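Local coordinates for hypothetical protein XAC2396 (Xanthomonas axonopodis pv. citri, PDB 2G3W) that is of unknown function but has a compact fold built around a variation of the PD-(D/E)XK nuclease motif, at residues A[79-84]-A[96-101]. Residues are numbered along the deposited sequence; the frame is centred on the assembly and turned at random.
Sequences DLWIDL and CNRSRE
Glu101 O is gripped by two donors. Trp81 N reaches Glu101 O at 3.1 Å, in the plane of the carbonyl. Ser99 OG donates from above that plane, and its bond to Glu101 O is the shorter, 2.7 Å. Ser99 OG lies anti to its own backbone N (chi1 166°), which sets it against Glu101 O. Ser99 CB packs 3.5 Å from Trp81 CB. A CA-H...O contact from Leu80 adds to the load on the same oxygen. Two residues before Trp81, Asp79 O accepts from Glu101 N at 3.0 Å, with the donor above the carbonyl plane. The two backbone bonds flank Leu80 and form a parallel bridge between Leu80 and Glu101. Their side chains lie alongside each other on one face of the sheet, with Leu80 CD1 against the carboxylate end of Glu101. Glu101 OE2 also forms a salt bridge with Arg130.

Arg100 folds back over Asp79. Its chain bends at chi3 (43°), and one face of the guanidinium lies over Asp79 O. Arg100 NE makes a weak, long salt bridge to Asp79 OD1 at 3.5 Å, and the two charged planes are 51° apart. At the helix end, Arg98 NH2 meets the rim of the Trp81 ring near its plane, 3.1 Å from Trp81 CH2. The planes of ring and guanidinium are steeply inclined, so this is no flat stack. Arg98 is salt-bridged to Asp65. Trp81 NE1 donates to Asp83 OD2, which lies in the indole plane and is also salt-bridged to Arg91. The bond comes from above the carboxylate plane and helps fix the turn of the ring.

The contact starts the parallel pairing of strands 78-84 and 101-106 in a beta-alpha-beta unit, just after helix 89-98 ends. Strand 69-72 runs antiparallel on the other side of 78-84, where Asp79 and Leu80 form a classic beta bulge opposite Arg71.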
loop_
_atom_site.group_PDB
_atom_site.type_symbol
_atom_site.label_atom_id
_atom_site.label_comp_id
_atom_site.label_asym_id
_atom_site.label_seq_id
_atom_site.Cartn_x
_atom_site.Cartn_y
_atom_site.Cartn_z
ATOM N N ASP A 79 -12.294 -6.359 -17.721
ATOM C CA ASP A 79 -12.276 -6.518 -16.258
ATOM C C ASP A 79 -11.059 -5.852 -15.638
ATOM O O ASP A 79 -11.116 -5.290 -14.531
ATOM C CB ASP A 79 -12.292 -8.008 -15.863
ATOM C CG ASP A 79 -13.668 -8.530 -15.636
ATOM O OD1 ASP A 79 -14.554 -7.713 -15.282
ATOM O OD2 ASP A 79 -13.891 -9.762 -15.819
ATOM N N LEU A 80 -9.951 -5.915 -16.359
ATOM C CA LEU A 80 -8.697 -5.394 -15.876
ATOM C C LEU A 80 -7.959 -4.811 -17.061
ATOM O O LEU A 80 -7.824 -5.471 -18.089
ATOM C CB LEU A 80 -7.849 -6.507 -15.250
ATOM C CG LEU A 80 -6.514 -6.084 -14.594
ATOM C CD1 LEU A 80 -6.739 -5.312 -13.311
ATOM C CD2 LEU A 80 -5.675 -7.340 -14.338
ATOM N N TRP A 81 -7.476 -3.588 -16.889
ATOM C CA TRP A 81 -6.837 -2.812 -17.940
ATOM C C TRP A 81 -5.555 -2.290 -17.360
ATOM O O TRP A 81 -5.585 -1.529 -16.404
ATOM C CB TRP A 81 -7.747 -1.641 -18.309
ATOM C CG TRP A 81 -7.244 -0.641 -19.314
ATOM C CD1 TRP A 81 -6.202 0.234 -19.171
ATOM C CD2 TRP A 81 -7.824 -0.367 -20.584
ATOM N NE1 TRP A 81 -6.073 1.020 -20.295
ATOM C CE2 TRP A 81 -7.064 0.670 -21.177
ATOM C CE3 TRP A 81 -8.915 -0.906 -21.289
ATOM C CZ2 TRP A 81 -7.352 1.180 -22.449
ATOM C CZ3 TRP A 81 -9.205 -0.399 -22.558
ATOM C CH2 TRP A 81 -8.416 0.635 -23.129
ATOM N N ILE A 82 -4.420 -2.727 -17.922
ATOM C CA ILE A 82 -3.093 -2.350 -17.399
ATOM C C ILE A 82 -2.284 -1.508 -18.395
ATOM O O ILE A 82 -2.052 -1.955 -19.523
ATOM C CB ILE A 82 -2.261 -3.627 -16.994
ATOM C CG1 ILE A 82 -3.063 -4.581 -16.069
ATOM C CG2 ILE A 82 -0.915 -3.192 -16.355
ATOM C CD1 ILE A 82 -2.442 -5.966 -15.836
ATOM N N ASP A 83 -1.878 -0.292 -17.999
ATOM C CA ASP A 83 -1.055 0.588 -18.829
ATOM C C ASP A 83 0.297 0.826 -18.159
ATOM O O ASP A 83 0.360 1.078 -16.937
ATOM C CB ASP A 83 -1.722 1.965 -19.082
ATOM C CG ASP A 83 -2.728 1.946 -20.242
ATOM O OD1 ASP A 83 -2.592 1.149 -21.168
ATOM O OD2 ASP A 83 -3.696 2.705 -20.203
ATOM N N LEU A 84 1.377 0.717 -18.933
ATOM C CA LEU A 84 2.704 0.853 -18.359
ATOM C C LEU A 84 3.121 2.280 -18.551
ATOM O O LEU A 84 2.655 2.959 -19.482
ATOM C CB LEU A 84 3.744 -0.095 -18.983
ATOM C CG LEU A 84 3.240 -1.551 -19.153
ATOM C CD1 LEU A 84 4.203 -2.326 -20.035
ATOM C CD2 LEU A 84 3.032 -2.226 -17.816
ATOM N N CYS A 96 -10.161 4.114 -16.361
ATOM C CA CYS A 96 -11.058 3.927 -15.218
ATOM C C CYS A 96 -12.517 3.854 -15.638
ATOM O O CYS A 96 -13.352 3.136 -15.036
ATOM C CB CYS A 96 -10.859 5.027 -14.172
ATOM S SG CYS A 96 -9.433 4.699 -13.086
ATOM N N ASN A 97 -12.833 4.596 -16.684
ATOM C CA ASN A 97 -14.179 4.630 -17.181
ATOM C C ASN A 97 -14.493 3.387 -18.005
ATOM O O ASN A 97 -15.634 2.956 -18.039
ATOM C CB ASN A 97 -14.392 5.921 -17.970
ATOM C CG ASN A 97 -15.810 6.120 -18.384
ATOM O OD1 ASN A 97 -16.707 6.235 -17.554
ATOM N ND2 ASN A 97 -16.031 6.178 -19.685
ATOM N N ARG A 98 -13.474 2.777 -18.613
ATOM C CA ARG A 98 -13.689 1.661 -19.549
ATOM C C ARG A 98 -13.601 0.258 -18.936
ATOM O O ARG A 98 -14.070 -0.705 -19.537
ATOM C CB ARG A 98 -12.726 1.761 -20.728
ATOM C CG ARG A 98 -13.329 2.405 -21.966
ATOM C CD ARG A 98 -13.631 1.375 -23.059
ATOM N NE ARG A 98 -12.399 0.842 -23.634
ATOM C CZ ARG A 98 -11.819 1.293 -24.749
ATOM N NH1 ARG A 98 -12.362 2.288 -25.448
ATOM N NH2 ARG A 98 -10.689 0.741 -25.175
ATOM N N SER A 99 -13.011 0.144 -17.747
ATOM C CA SER A 99 -12.685 -1.166 -17.183
ATOM C C SER A 99 -13.063 -1.209 -15.712
ATOM O O SER A 99 -13.101 -0.171 -15.042
ATOM C CB SER A 99 -11.178 -1.482 -17.435
ATOM O OG SER A 99 -10.666 -2.582 -16.673
ATOM N N ARG A 100 -13.358 -2.411 -15.223
ATOM C CA ARG A 100 -13.739 -2.641 -13.830
ATOM C C ARG A 100 -12.617 -2.178 -12.891
ATOM O O ARG A 100 -12.873 -1.506 -11.890
ATOM C CB ARG A 100 -14.056 -4.129 -13.614
ATOM C CG ARG A 100 -14.838 -4.500 -12.336
ATOM C CD ARG A 100 -14.775 -6.052 -12.028
ATOM N NE ARG A 100 -13.408 -6.577 -12.225
ATOM C CZ ARG A 100 -12.351 -6.295 -11.451
ATOM N NH1 ARG A 100 -12.501 -5.523 -10.369
ATOM N NH2 ARG A 100 -11.145 -6.793 -11.753
ATOM N N GLU A 101 -11.390 -2.555 -13.231
ATOM C CA GLU A 101 -10.198 -2.104 -12.531
ATOM C C GLU A 101 -9.198 -1.611 -13.571
ATOM O O GLU A 101 -9.017 -2.252 -14.596
ATOM C CB GLU A 101 -9.566 -3.235 -11.697
ATOM C CG GLU A 101 -8.319 -2.736 -10.861
ATOM C CD GLU A 101 -7.642 -3.834 -9.992
ATOM O OE1 GLU A 101 -8.333 -4.670 -9.386
ATOM O OE2 GLU A 101 -6.398 -3.836 -9.890
#